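Local structure of 4-hydroxybenzoyl-CoA thioesterase (Staphylococcus aureus, 6FDG) at residues 32-37 with 88-93; 38-43 with 148-153; 61-66 with 102-107; 71-76 with 95-100. The protein probably hydrolyses the thioester bond of DHNA-CoA, a step of vitamin K2 biosynthesis, as a member of the 4-hydroxybenzoyl-CoA thioesterase family. All blocks are in the same frame, centred on the assembly; numbering follows the deposited sequence.

Contact 1 of 4, residues 32-37 with 88-93; sequences VARLDY and SVYKYE
With CG anti to the backbone N (chi1 178°), Arg34 sends its aliphatic stem off helix 26-41 across the ring of Tyr90, and a bend at chi3 (64°) sets NE so that the chain turns on toward Tyr92. The stem and the Tyr90 side chain cross at about a right angle. Arg34 CD lies over the ring centre, 3.8 Å from the Tyr90 centroid and close to its normal, a CH-pi contact; Arg34 CG sits over the same ring, 3.8 Å from Tyr90 CE2. At the far end Arg34 NH2 donates to Tyr92 OH at 2.9 Å, N-H to acceptor angle 158°, with the hydroxyl oxygen in the guanidinium plane. That phenol is held a second time, by a hydrogen bond with Thr107 OG1. The contact lies at the heart of the hot-dog fold, where the long central helix is wrapped by a curved antiparallel sheet and strand 88-95 runs beneath it. One helical turn beyond Ala33, Tyr37 takes the edge of the Tyr90 ring toward its own face in an offset T-shaped pair, centroids 6.0 Å apart and planes perpendicular; Tyr37 CD1 comes within 4.0 Å of Tyr90 CE2. The Tyr90 hydroxyl bonds to Tyr133 OH on helix 127-141. Ala33 packs more lightly, its CB 4.4 Å from Tyr92 CD2, and Phe30 stacks on the Tyr92 ring.

Contact 2 of 4, residues 38-43 with 148-153; sequences ISKLGF and IMDGID
Lys40 and Leu41, near the C-terminal end of the central hot-dog helix 26-41, rest against the loop that follows strand 146-147. The helix closes in a Schellman motif: Gly42 has positive phi, Phe43 N bonds to Ile38 O at 3.0 Å and Gly42 N to Ser39 O at 2.9 Å. Ile148 supplies the apolar part. Its CG1 stands between backbone N and carbonyl carbon (chi1 58°), and the CD1 methyl beyond it reaches Lys40 CB at 3.9 Å, Leu41 N at 3.8 Å and Leu41 CD1 at 4.1 Å. The Lys40 chain, extended beyond CG, runs past Ile148 O and Met149 CA and crosses the Asp150 side chain at about a right angle. A water accepts from Lys40 NZ at 2.9 Å and lies 2.8 Å from Ile148 O, while the ammonium makes its salt bridge with Asp36 of the same helix. A second water bridge, from Ser39 OG to Asp150 OD1, is doubtful, since Ser39 has two conformers. Residues 149-152 form a type II turn that touches a crystal neighbour. With Asp150 OD2 5.2 Å from Lys40 NZ, any attraction between these charges would be long-range; with no direct hydrogen bond between the segments, the polar side is joined mainly through water.

Contact 3 of 4, residues 61-66 with 102-107; sequences NVNYKK and ATTGST
Residues 61-64 and 102-107 pair as antiparallel neighbours in the hot-dog sheet, strand 57-64 lying beside strand 101-113. Asn61 with Ser106 and Asn63 with Thr104 are hydrogen-bonded pairs, the latter joined by Asn63 N to Thr104 O at 2.8 Å and Thr104 N to Asn63 O at 3.0 Å. Between them the non-hydrogen-bonded pair Val62-Gly105 draws in closely, and Asn61 O comes 3.0 Å from Gly105 CA. On the face that carries Val62, Tyr64 and Thr103, and that turns to helix 26-41, Val62 CG1 covers the rim of one face of the Tyr64 ring and meets Thr103 CG2 at 3.6 Å. Thr103 CG2 lies roughly anti to the backbone N, with chi1 (-28°) off a staggered position, and is carried toward Val62. Tyr64 OH is bonded to His23 O. The other face carries Asn61, Asn63, Thr104 and Ser106. Asn61 ND2 donates to Asn61 OD1 of the third subunit, and residues 61-63 pair with a strand of that chain, so the sheet continues across the interface. Past Tyr64 the ladder ends with two donors on one carbonyl: Ala102 O accepts from Lys65 N at 2.8 Å and Lys66 N at 3.0 Å, both from the same face of the carbonyl plane. A water donates to Lys66 O at 2.8 Å and hydrogen-bonds with Thr103 OG1, tying the outgoing loop to the strand. On its other edge strand 101-113 has Ala102 and Thr103 both facing Ile94, with Ala102 in a near-helical conformation (psi -34°), the signature of a classic beta bulge.

Contact 4 of 4, residues 71-76 with 95-100; sequences PEKVKV and FNEKGE
Lys75 and Phe95 make the regular, close-knit end of this contact, and Glu72 and Glu97 the polar end toward solvent. Phe95 N donates to Lys75 O at 2.8 Å, nearly along the C=O axis, and Lys75 N returns a bond to Phe95 O at 3.0 Å; this antiparallel hydrogen-bonded pair is the last rung between strands 73-83 and 88-95. Next to it Val74 CA lies 3.3 Å from Phe95 O, and the buried Val74 side chain packs on Ile8, Trp29 and Ile94. From Asn96 onward the chain leaves the ladder in a type I turn, Asn96 to Gly99, whose positive-phi Gly99 makes it the type I plus G1 bulge turn of a beta hairpin. Asn96 braces this turn: its OD1 accepts from Glu100 N, which lies above the amide plane, while ND2 donates to Glu100 OE1 in that plane. Beyond the last rung, two carboxylates take the place of strand pairing. Glu72 bends at chi2 (91°), which turns CD back toward the turn, and OE2 accepts an almost straight bond from Glu97 N at 3.1 Å (174°). In return Glu97, extended beyond CG, sends OE2 to Lys73 N at 3.0 Å, received on the anti lone pair. The two acceptor oxygens, Glu72 OE2 and Glu97 OE2, are 4.8 Å apart, a like-charge proximity that the two backbone N-H donors would partly offset. The exposed lysine chains lead away from the turn, Lys73 NZ to a salt bridge with Glu9 and Lys75 NZ to one with Glu7.

Contact 1 is the hub, about 1 Å from the centre of the chain. Contact 2 continues its helix, 13 Å away between centres, and Tyr37 O meets Ile148 CD1 at 3.8 Å. Contact 3, at 12 Å, shares the sheet, with Tyr90 N about 2.9 Å from Thr107 O. Contact 4, at 17 Å, joins the hub where Val76 CG1 lies 3.5 Å from Ala33 CB. Contacts 3 and 4 meet at Lys66 CE and Glu100 OE1, 3.6 Å apart. Contacts 2 and 3 lie on opposite sides of the chain's centre, 25 Å between centres. Helix 26-41 and the sheet around it thus link all four; contact 3 borders the third subunit, contacts 1 and 4 the second.

Contact 1 of 4, residues 32-37 with 88-93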
loop_
_atom_site.group_PDB
_atom_site.type_symbol
_atom_site.label_atom_id
_atom_site.label_comp_id
_atom_site.label_asym_id
_atom_site.label_seq_id
_atom_site.Cartn_x
_atom_site.Cartn_y
_atom_site.Cartn_z
ATOM N N VAL A 32 -11.810 6.982 2.463
ATOM C CA VAL A 32 -11.779 8.405 2.198
ATOM C C VAL A 32 -13.215 8.937 2.076
ATOM O O VAL A 32 -13.568 9.972 2.656
ATOM C CB VAL A 32 -10.952 8.695 0.926
ATOM C CG1 VAL A 32 -11.109 10.171 0.431
ATOM C CG2 VAL A 32 -9.513 8.407 1.184
ATOM N N ALA A 33 -14.047 8.264 1.370
ATOM C CA ALA A 33 -15.446 8.658 1.183
ATOM C C ALA A 33 -16.235 8.631 2.438
ATOM O O ALA A 33 -16.994 9.596 2.722
ATOM C CB ALA A 33 -16.053 7.836 0.053
ATOM N N ARG A 34 -16.086 7.577 3.220
ATOM C CA ARG A 34 -16.817 7.449 4.450
ATOM C C ARG A 34 -16.415 8.551 5.479
ATOM O O ARG A 34 -17.272 9.156 6.126
ATOM C CB ARG A 34 -16.452 6.046 5.075
ATOM C CG ARG A 34 -17.086 5.764 6.377
ATOM C CD ARG A 34 -16.862 4.323 6.821
ATOM N NE ARG A 34 -15.484 3.982 7.064
ATOM C CZ ARG A 34 -14.743 3.193 6.307
ATOM N NH1 ARG A 34 -13.477 2.877 6.751
ATOM N NH2 ARG A 34 -15.067 2.803 5.087
ATOM N N LEU A 35 -15.135 8.866 5.541
ATOM C CA LEU A 35 -14.658 9.916 6.445
ATOM C C LEU A 35 -15.175 11.269 5.917
ATOM O O LEU A 35 -15.398 12.180 6.797
ATOM C CB LEU A 35 -13.148 9.831 6.587
ATOM C CG LEU A 35 -12.640 8.652 7.425
ATOM C CD1 LEU A 35 -11.106 8.514 7.302
ATOM C CD2 LEU A 35 -12.981 8.789 8.914
ATOM N N ASP A 36 -15.319 11.447 4.608
ATOM C CA ASP A 36 -15.863 12.698 4.068
ATOM C C ASP A 36 -17.323 12.755 4.442
ATOM O O ASP A 36 -17.855 13.852 4.790
ATOM C CB ASP A 36 -15.693 12.689 2.527
ATOM C CG ASP A 36 -16.073 13.997 1.858
ATOM O OD1 ASP A 36 -15.707 15.073 2.384
ATOM O OD2 ASP A 36 -16.755 13.879 0.811
ATOM N N TYR A 37 -18.118 11.681 4.378
ATOM C CA TYR A 37 -19.529 11.628 4.804
ATOM C C TYR A 37 -19.588 12.113 6.246
ATOM O O TYR A 37 -20.417 12.969 6.619
ATOM C CB TYR A 37 -20.119 10.234 4.616
ATOM C CG TYR A 37 -21.488 10.063 5.115
ATOM C CD1 TYR A 37 -21.754 9.791 6.464
ATOM C CD2 TYR A 37 -22.601 10.144 4.252
ATOM C CE1 TYR A 37 -23.027 9.612 6.947
ATOM C CE2 TYR A 37 -23.899 9.955 4.701
ATOM C CZ TYR A 37 -24.131 9.708 6.040
ATOM O OH TYR A 37 -25.463 9.520 6.494
ATOM N N SER A 88 -22.864 0.095 12.000
ATOM C CA SER A 88 -23.384 0.856 10.849
ATOM C C SER A 88 -22.986 0.139 9.548
ATOM O O SER A 88 -21.802 -0.386 9.507
ATOM C CB SER A 88 -22.846 2.205 10.740
ATOM O OG SER A 88 -23.283 3.086 11.832
ATOM N N VAL A 89 -23.821 0.110 8.548
ATOM C CA VAL A 89 -23.450 -0.397 7.204
ATOM C C VAL A 89 -23.519 0.782 6.254
ATOM O O VAL A 89 -24.579 1.402 6.081
ATOM C CB VAL A 89 -24.363 -1.508 6.729
ATOM C CG1 VAL A 89 -23.925 -2.005 5.342
ATOM C CG2 VAL A 89 -24.328 -2.668 7.729
ATOM N N TYR A 90 -22.389 1.159 5.680
ATOM C CA TYR A 90 -22.274 2.184 4.638
ATOM C C TYR A 90 -22.321 1.497 3.315
ATOM O O TYR A 90 -21.728 0.399 3.126
ATOM C CB TYR A 90 -20.985 2.957 4.759
ATOM C CG TYR A 90 -20.777 3.759 6.003
ATOM C CD1 TYR A 90 -20.488 3.193 7.213
ATOM C CD2 TYR A 90 -20.982 5.147 5.961
ATOM C CE1 TYR A 90 -20.334 3.982 8.368
ATOM C CE2 TYR A 90 -20.806 5.951 7.120
ATOM C CZ TYR A 90 -20.525 5.318 8.236
ATOM O OH TYR A 90 -20.344 6.107 9.432
ATOM N N LYS A 91 -22.959 2.116 2.328
ATOM C CA LYS A 91 -22.919 1.677 0.929
ATOM C C LYS A 91 -22.323 2.773 0.105
ATOM O O LYS A 91 -22.380 3.978 0.395
ATOM C CB LYS A 91 -24.333 1.309 0.422
ATOM C CG LYS A 91 -24.758 -0.068 0.896
ATOM C CD LYS A 91 -26.155 -0.479 0.451
ATOM C CE LYS A 91 -26.180 -0.628 -1.039
ATOM N NZ LYS A 91 -27.218 -1.738 -1.328
ATOM N N TYR A 92 -21.716 2.321 -1.014
ATOM C CA TYR A 92 -20.998 3.193 -1.917
ATOM C C TYR A 92 -21.270 2.896 -3.374
ATOM O O TYR A 92 -21.524 1.740 -3.782
ATOM C CB TYR A 92 -19.473 2.987 -1.804
ATOM C CG TYR A 92 -18.997 3.035 -0.347
ATOM C CD1 TYR A 92 -18.978 1.830 0.402
ATOM C CD2 TYR A 92 -18.525 4.171 0.222
ATOM C CE1 TYR A 92 -18.604 1.835 1.748
ATOM C CE2 TYR A 92 -18.096 4.173 1.580
ATOM C CZ TYR A 92 -18.092 2.993 2.285
ATOM O OH TYR A 92 -17.617 2.989 3.637
ATOM N N GLU A 93 -21.183 3.939 -4.168
ATOM C CA GLU A 93 -21.157 3.823 -5.676
ATOM C C GLU A 93 -20.024 4.670 -6.149
ATOM O O GLU A 93 -19.872 5.814 -5.717
ATOM C CB GLU A 93 -22.488 4.347 -6.299
ATOM C CG GLU A 93 -23.651 3.495 -6.000
ATOM C CD GLU A 93 -25.018 4.043 -6.482
ATOM O OE1 GLU A 93 -25.100 5.233 -6.695
ATOM O OE2 GLU A 93 -25.912 3.209 -6.449
#

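Contact 2 of 4, residues 38-43 with 148-153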
loop_
_atom_site.group_PDB
_atom_site.type_symbol
_atom_site.label_atom_id
_atom_site.label_comp_id
_atom_site.label_asym_id
_atom_site.label_seq_id
_atom_site.Cartn_x
_atom_site.Cartn_y
_atom_site.Cartn_z
ATOM N N ILE A 38 -18.796 11.527 7.132
ATOM C CA ILE A 38 -18.872 11.867 8.533
ATOM C C ILE A 38 -18.546 13.353 8.697
ATOM O O ILE A 38 -19.239 14.007 9.577
ATOM C CB ILE A 38 -17.858 10.918 9.274
ATOM C CG1 ILE A 38 -18.331 9.477 9.245
ATOM C CG2 ILE A 38 -17.563 11.465 10.714
ATOM C CD1 ILE A 38 -17.293 8.490 9.765
ATOM N N SER A 39 -17.531 13.838 8.086
ATOM C CA SER A 39 -17.251 15.274 8.217
ATOM C C SER A 39 -18.415 16.143 7.782
ATOM O O SER A 39 -18.873 17.127 8.397
ATOM C CB SER A 39 -15.987 15.576 7.470
ATOM O OG SER A 39 -15.474 16.873 7.570
ATOM N N LYS A 40 -18.977 15.834 6.644
ATOM C CA LYS A 40 -20.120 16.615 6.111
ATOM C C LYS A 40 -21.282 16.531 6.983
ATOM O O LYS A 40 -22.115 17.522 7.049
ATOM C CB LYS A 40 -20.370 16.183 4.654
ATOM C CG LYS A 40 -19.321 16.673 3.715
ATOM C CD LYS A 40 -19.301 16.064 2.316
ATOM C CE LYS A 40 -18.471 16.780 1.381
ATOM N NZ LYS A 40 -18.388 16.087 0.079
ATOM N N LEU A 41 -21.533 15.499 7.731
ATOM C CA LEU A 41 -22.643 15.360 8.627
ATOM C C LEU A 41 -22.342 16.204 9.860
ATOM O O LEU A 41 -23.348 16.494 10.542
ATOM C CB LEU A 41 -22.892 13.877 8.996
ATOM C CG LEU A 41 -24.169 13.527 9.574
ATOM C CD1 LEU A 41 -25.352 13.895 8.654
ATOM C CD2 LEU A 41 -24.096 12.043 9.977
ATOM N N GLY A 42 -21.131 16.634 10.110
ATOM C CA GLY A 42 -20.738 17.543 11.196
ATOM C C GLY A 42 -19.813 16.926 12.174
ATOM O O GLY A 42 -19.660 17.523 13.280
ATOM N N PHE A 43 -19.064 15.877 11.890
ATOM C CA PHE A 43 -18.283 15.180 12.933
ATOM C C PHE A 43 -16.880 14.864 12.490
ATOM O O PHE A 43 -16.518 14.897 11.333
ATOM C CB PHE A 43 -19.002 13.877 13.317
ATOM C CG PHE A 43 -20.406 14.080 13.824
ATOM C CD1 PHE A 43 -20.594 14.585 15.123
ATOM C CD2 PHE A 43 -21.515 13.842 13.071
ATOM C CE1 PHE A 43 -21.903 14.804 15.587
ATOM C CE2 PHE A 43 -22.801 14.165 13.446
ATOM C CZ PHE A 43 -22.998 14.655 14.767
ATOM N N ILE A 148 -25.548 15.898 1.386
ATOM C CA ILE A 148 -24.952 16.728 2.410
ATOM C C ILE A 148 -23.685 17.272 1.959
ATOM O O ILE A 148 -22.900 16.673 1.202
ATOM C CB ILE A 148 -24.803 15.948 3.751
ATOM C CG1 ILE A 148 -23.931 14.662 3.572
ATOM C CG2 ILE A 148 -26.207 15.643 4.294
ATOM C CD1 ILE A 148 -23.604 13.993 4.912
ATOM N N MET A 149 -23.381 18.498 2.396
ATOM C CA MET A 149 -22.138 19.189 2.071
ATOM C C MET A 149 -21.812 20.251 3.064
ATOM O O MET A 149 -22.641 20.635 3.862
ATOM C CB MET A 149 -22.126 19.714 0.690
ATOM C CG MET A 149 -23.208 20.666 0.569
ATOM S SD MET A 149 -23.353 21.462 -1.111
ATOM C CE MET A 149 -24.671 20.465 -1.756
ATOM N N ASP A 150 -20.529 20.721 3.053
ATOM C CA ASP A 150 -20.144 21.776 3.971
ATOM C C ASP A 150 -20.839 23.086 3.617
ATOM O O ASP A 150 -21.044 23.266 2.363
ATOM C CB ASP A 150 -18.592 22.012 3.907
ATOM C CG ASP A 150 -17.848 20.729 4.167
ATOM O OD1 ASP A 150 -18.013 20.245 5.313
ATOM O OD2 ASP A 150 -17.299 20.158 3.208
ATOM N N GLY A 151 -21.235 23.865 4.546
ATOM C CA GLY A 151 -21.694 25.170 4.241
ATOM C C GLY A 151 -23.156 25.253 4.002
ATOM O O GLY A 151 -23.728 26.294 3.729
ATOM N N ILE A 152 -23.906 24.115 4.016
ATOM C CA ILE A 152 -25.337 24.103 3.837
ATOM C C ILE A 152 -25.917 23.253 4.902
ATOM O O ILE A 152 -25.556 22.018 4.985
ATOM C CB ILE A 152 -25.748 23.601 2.396
ATOM C CG1 ILE A 152 -25.186 24.569 1.347
ATOM C CG2 ILE A 152 -27.275 23.613 2.247
ATOM C CD1 ILE A 152 -25.425 24.268 -0.138
ATOM N N ASP A 153 -26.866 23.735 5.689
ATOM C CA ASP A 153 -27.497 22.895 6.744
ATOM C C ASP A 153 -28.688 22.208 6.120
ATOM O O ASP A 153 -29.783 22.736 6.061
ATOM C CB ASP A 153 -27.876 23.775 7.862
ATOM C CG ASP A 153 -28.552 23.001 9.041
ATOM O OD1 ASP A 153 -28.931 21.817 8.862
ATOM O OD2 ASP A 153 -28.674 23.665 10.080
HETATM O O HOH W 1 -16.441 18.374 5.685
HETATM O O HOH W 2 -21.137 15.917 -0.778
#

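Contact 3 of 4, residues 61-66 with 102-107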
loop_
_atom_site.group_PDB
_atom_site.type_symbol
_atom_site.label_atom_id
_atom_site.label_comp_id
_atom_site.label_asym_id
_atom_site.label_seq_id
_atom_site.Cartn_x
_atom_site.Cartn_y
_atom_site.Cartn_z
ATOM N N ASN A 61 -17.377 -5.399 1.179
ATOM C CA ASN A 61 -17.835 -5.956 -0.089
ATOM C C ASN A 61 -17.566 -4.966 -1.137
ATOM O O ASN A 61 -17.815 -3.776 -1.005
ATOM C CB ASN A 61 -19.328 -6.210 0.003
ATOM C CG ASN A 61 -19.668 -7.090 1.229
ATOM O OD1 ASN A 61 -20.026 -6.580 2.357
ATOM N ND2 ASN A 61 -19.496 -8.370 1.107
ATOM N N VAL A 62 -16.993 -5.415 -2.278
ATOM C CA VAL A 62 -16.746 -4.555 -3.446
ATOM C C VAL A 62 -17.190 -5.319 -4.693
ATOM O O VAL A 62 -16.801 -6.491 -4.855
ATOM C CB VAL A 62 -15.298 -4.161 -3.651
ATOM C CG1 VAL A 62 -15.151 -3.035 -4.635
ATOM C CG2 VAL A 62 -14.594 -3.712 -2.285
ATOM N N ASN A 63 -18.041 -4.738 -5.526
ATOM C CA ASN A 63 -18.412 -5.359 -6.801
ATOM C C ASN A 63 -18.013 -4.479 -7.896
ATOM O O ASN A 63 -18.517 -3.332 -7.991
ATOM C CB ASN A 63 -19.895 -5.533 -6.812
ATOM C CG ASN A 63 -20.351 -6.381 -7.985
ATOM O OD1 ASN A 63 -20.464 -5.901 -9.048
ATOM N ND2 ASN A 63 -20.394 -7.689 -7.784
ATOM N N TYR A 64 -17.126 -4.996 -8.726
ATOM C CA TYR A 64 -16.411 -4.224 -9.731
ATOM C C TYR A 64 -17.206 -4.339 -11.090
ATOM O O TYR A 64 -17.188 -5.398 -11.692
ATOM C CB TYR A 64 -14.974 -4.680 -9.919
ATOM C CG TYR A 64 -14.163 -4.659 -8.572
ATOM C CD1 TYR A 64 -14.185 -5.779 -7.793
ATOM C CD2 TYR A 64 -13.406 -3.632 -8.233
ATOM C CE1 TYR A 64 -13.494 -5.815 -6.569
ATOM C CE2 TYR A 64 -12.659 -3.644 -7.016
ATOM C CZ TYR A 64 -12.710 -4.737 -6.243
ATOM O OH TYR A 64 -12.068 -4.806 -4.994
ATOM N N LYS A 65 -17.803 -3.279 -11.544
ATOM C CA LYS A 65 -18.575 -3.324 -12.819
ATOM C C LYS A 65 -17.752 -2.957 -13.927
ATOM O O LYS A 65 -18.000 -3.542 -15.060
ATOM C CB LYS A 65 -19.736 -2.354 -12.727
ATOM C CG LYS A 65 -20.657 -2.406 -11.580
ATOM C CD LYS A 65 -21.339 -3.634 -11.271
ATOM C CE LYS A 65 -22.207 -3.321 -9.996
ATOM N NZ LYS A 65 -23.060 -4.433 -9.594
ATOM N N LYS A 66 -16.839 -2.033 -13.839
ATOM C CA LYS A 66 -15.948 -1.565 -14.880
ATOM C C LYS A 66 -14.600 -1.370 -14.288
ATOM O O LYS A 66 -14.490 -0.771 -13.190
ATOM C CB LYS A 66 -16.422 -0.192 -15.495
ATOM C CG LYS A 66 -17.751 -0.249 -16.176
ATOM C CD LYS A 66 -17.977 1.077 -16.892
ATOM C CE LYS A 66 -18.624 0.931 -18.266
ATOM N NZ LYS A 66 -20.072 0.710 -18.075
ATOM N N ALA A 102 -18.959 2.503 -12.052
ATOM C CA ALA A 102 -17.800 1.612 -12.146
ATOM C C ALA A 102 -17.800 0.493 -11.073
ATOM O O ALA A 102 -17.245 -0.557 -11.228
ATOM C CB ALA A 102 -16.548 2.337 -12.163
ATOM N N THR A 103 -18.329 0.846 -9.886
ATOM C CA THR A 103 -18.181 0.006 -8.703
ATOM C C THR A 103 -19.254 0.272 -7.693
ATOM O O THR A 103 -19.705 1.426 -7.562
ATOM C CB THR A 103 -16.798 0.417 -7.985
ATOM O OG1 THR A 103 -15.873 0.912 -8.873
ATOM C CG2 THR A 103 -16.335 -0.671 -7.128
ATOM N N THR A 104 -19.681 -0.745 -6.976
ATOM C CA THR A 104 -20.534 -0.622 -5.820
ATOM C C THR A 104 -19.898 -1.357 -4.687
ATOM O O THR A 104 -18.926 -2.138 -4.880
ATOM C CB THR A 104 -21.941 -1.164 -6.027
ATOM O OG1 THR A 104 -21.919 -2.544 -6.329
ATOM C CG2 THR A 104 -22.592 -0.429 -7.230
ATOM N N GLY A 105 -20.296 -1.075 -3.434
ATOM C CA GLY A 105 -19.770 -1.924 -2.328
ATOM C C GLY A 105 -20.353 -1.487 -1.045
ATOM O O GLY A 105 -21.312 -0.610 -0.987
ATOM N N SER A 106 -19.880 -2.052 0.049
ATOM C CA SER A 106 -20.360 -1.753 1.366
ATOM C C SER A 106 -19.308 -2.042 2.392
ATOM O O SER A 106 -18.371 -2.846 2.176
ATOM C CB SER A 106 -21.614 -2.517 1.723
ATOM O OG SER A 106 -21.431 -3.907 1.693
ATOM N N THR A 107 -19.381 -1.385 3.535
ATOM C CA THR A 107 -18.563 -1.645 4.720
ATOM C C THR A 107 -19.380 -1.637 5.976
ATOM O O THR A 107 -20.133 -0.604 6.212
ATOM C CB THR A 107 -17.440 -0.661 4.913
ATOM O OG1 THR A 107 -18.005 0.684 5.013
ATOM C CG2 THR A 107 -16.382 -0.691 3.788
HETATM O O HOH W 3 -14.272 -0.801 -10.397
#

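Contact 4 of 4, residues 71-76 with 95-100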
loop_
_atom_site.group_PDB
_atom_site.type_symbol
_atom_site.label_atom_id
_atom_site.label_comp_id
_atom_site.label_asym_id
_atom_site.label_seq_id
_atom_site.Cartn_x
_atom_site.Cartn_y
_atom_site.Cartn_z
ATOM N N PRO A 71 -4.943 7.630 -15.908
ATOM C CA PRO A 71 -5.409 8.557 -14.923
ATOM C C PRO A 71 -6.984 8.581 -14.838
ATOM O O PRO A 71 -7.684 8.268 -15.850
ATOM C CB PRO A 71 -4.825 9.881 -15.311
ATOM C CG PRO A 71 -4.828 9.783 -16.774
ATOM C CD PRO A 71 -4.532 8.355 -17.145
ATOM N N GLU A 72 -7.559 9.023 -13.727
ATOM C CA GLU A 72 -9.017 9.185 -13.629
ATOM C C GLU A 72 -9.389 9.973 -12.445
ATOM O O GLU A 72 -8.885 9.692 -11.312
ATOM C CB GLU A 72 -9.704 7.809 -13.461
ATOM C CG GLU A 72 -11.183 7.683 -13.765
ATOM C CD GLU A 72 -11.521 7.288 -15.197
ATOM O OE1 GLU A 72 -10.681 6.864 -15.947
ATOM O OE2 GLU A 72 -12.660 7.428 -15.582
ATOM N N LYS A 73 -10.356 10.882 -12.555
ATOM C CA LYS A 73 -11.023 11.551 -11.434
ATOM C C LYS A 73 -12.340 10.888 -11.251
ATOM O O LYS A 73 -13.185 10.723 -12.196
ATOM C CB LYS A 73 -11.317 12.992 -11.853
ATOM C CG LYS A 73 -9.997 13.593 -12.155
ATOM C CD LYS A 73 -10.069 15.031 -12.654
ATOM C CE LYS A 73 -9.652 15.978 -11.549
ATOM N NZ LYS A 73 -8.199 16.233 -11.654
ATOM N N VAL A 74 -12.601 10.289 -10.110
ATOM C CA VAL A 74 -13.852 9.597 -9.814
ATOM C C VAL A 74 -14.689 10.302 -8.757
ATOM O O VAL A 74 -14.153 11.151 -8.001
ATOM C CB VAL A 74 -13.582 8.133 -9.378
ATOM C CG1 VAL A 74 -12.798 7.320 -10.355
ATOM C CG2 VAL A 74 -12.940 8.055 -7.979
ATOM N N LYS A 75 -15.983 9.969 -8.694
ATOM C CA LYS A 75 -16.843 10.494 -7.662
ATOM C C LYS A 75 -17.424 9.333 -6.942
ATOM O O LYS A 75 -17.875 8.344 -7.506
ATOM C CB LYS A 75 -17.979 11.333 -8.281
ATOM C CG LYS A 75 -17.429 12.607 -8.972
ATOM C CD LYS A 75 -18.482 13.438 -9.701
ATOM C CE LYS A 75 -17.687 14.486 -10.507
ATOM N NZ LYS A 75 -16.669 15.227 -9.655
ATOM N N VAL A 76 -17.327 9.367 -5.599
ATOM C CA VAL A 76 -17.808 8.306 -4.709
ATOM C C VAL A 76 -19.048 8.780 -3.980
ATOM O O VAL A 76 -18.937 9.797 -3.295
ATOM C CB VAL A 76 -16.751 7.792 -3.718
ATOM C CG1 VAL A 76 -17.346 6.612 -2.999
ATOM C CG2 VAL A 76 -15.456 7.482 -4.415
ATOM N N PHE A 95 -18.453 6.457 -9.538
ATOM C CA PHE A 95 -18.643 6.860 -10.964
ATOM C C PHE A 95 -17.354 7.308 -11.480
ATOM O O PHE A 95 -16.561 8.069 -10.910
ATOM C CB PHE A 95 -19.719 7.969 -10.977
ATOM C CG PHE A 95 -21.057 7.546 -10.458
ATOM C CD1 PHE A 95 -22.040 6.949 -11.296
ATOM C CD2 PHE A 95 -21.371 7.682 -9.094
ATOM C CE1 PHE A 95 -23.268 6.472 -10.812
ATOM C CE2 PHE A 95 -22.605 7.220 -8.625
ATOM C CZ PHE A 95 -23.542 6.628 -9.445
ATOM N N ASN A 96 -17.120 6.899 -12.763
ATOM C CA ASN A 96 -15.946 7.339 -13.474
ATOM C C ASN A 96 -16.147 8.735 -14.066
ATOM O O ASN A 96 -17.185 9.311 -13.962
ATOM C CB ASN A 96 -15.445 6.243 -14.405
ATOM C CG ASN A 96 -16.243 6.095 -15.700
ATOM O OD1 ASN A 96 -17.152 6.916 -15.930
ATOM N ND2 ASN A 96 -16.091 4.978 -16.343
ATOM N N GLU A 97 -15.115 9.202 -14.808
ATOM C CA GLU A 97 -15.117 10.579 -15.350
ATOM C C GLU A 97 -16.196 10.763 -16.447
ATOM O O GLU A 97 -16.776 11.884 -16.698
ATOM C CB GLU A 97 -13.698 10.817 -15.946
ATOM C CG GLU A 97 -13.048 11.969 -15.371
ATOM C CD GLU A 97 -11.689 12.197 -15.982
ATOM O OE1 GLU A 97 -11.581 12.777 -17.086
ATOM O OE2 GLU A 97 -10.701 11.841 -15.341
ATOM N N LYS A 98 -16.557 9.660 -17.053
ATOM C CA LYS A 98 -17.654 9.667 -18.018
ATOM C C LYS A 98 -19.033 9.581 -17.393
ATOM O O LYS A 98 -20.063 9.513 -18.058
ATOM C CB LYS A 98 -17.502 8.588 -19.005
ATOM C CG LYS A 98 -16.252 8.710 -19.796
ATOM C CD LYS A 98 -16.278 7.661 -20.916
ATOM C CE LYS A 98 -14.912 7.280 -21.438
ATOM N NZ LYS A 98 -14.174 8.417 -22.071
ATOM N N GLY A 99 -19.074 9.455 -16.024
ATOM C CA GLY A 99 -20.393 9.341 -15.367
ATOM C C GLY A 99 -20.940 7.921 -15.278
ATOM O O GLY A 99 -22.084 7.740 -14.855
ATOM N N GLU A 100 -20.212 6.939 -15.678
ATOM C CA GLU A 100 -20.648 5.574 -15.666
ATOM C C GLU A 100 -20.411 4.934 -14.245
ATOM O O GLU A 100 -19.400 5.297 -13.632
ATOM C CB GLU A 100 -19.867 4.731 -16.652
ATOM C CG GLU A 100 -19.971 5.271 -18.090
ATOM C CD GLU A 100 -18.861 4.908 -19.049
ATOM O OE1 GLU A 100 -17.774 4.355 -18.767
ATOM O OE2 GLU A 100 -19.106 5.238 -20.297
#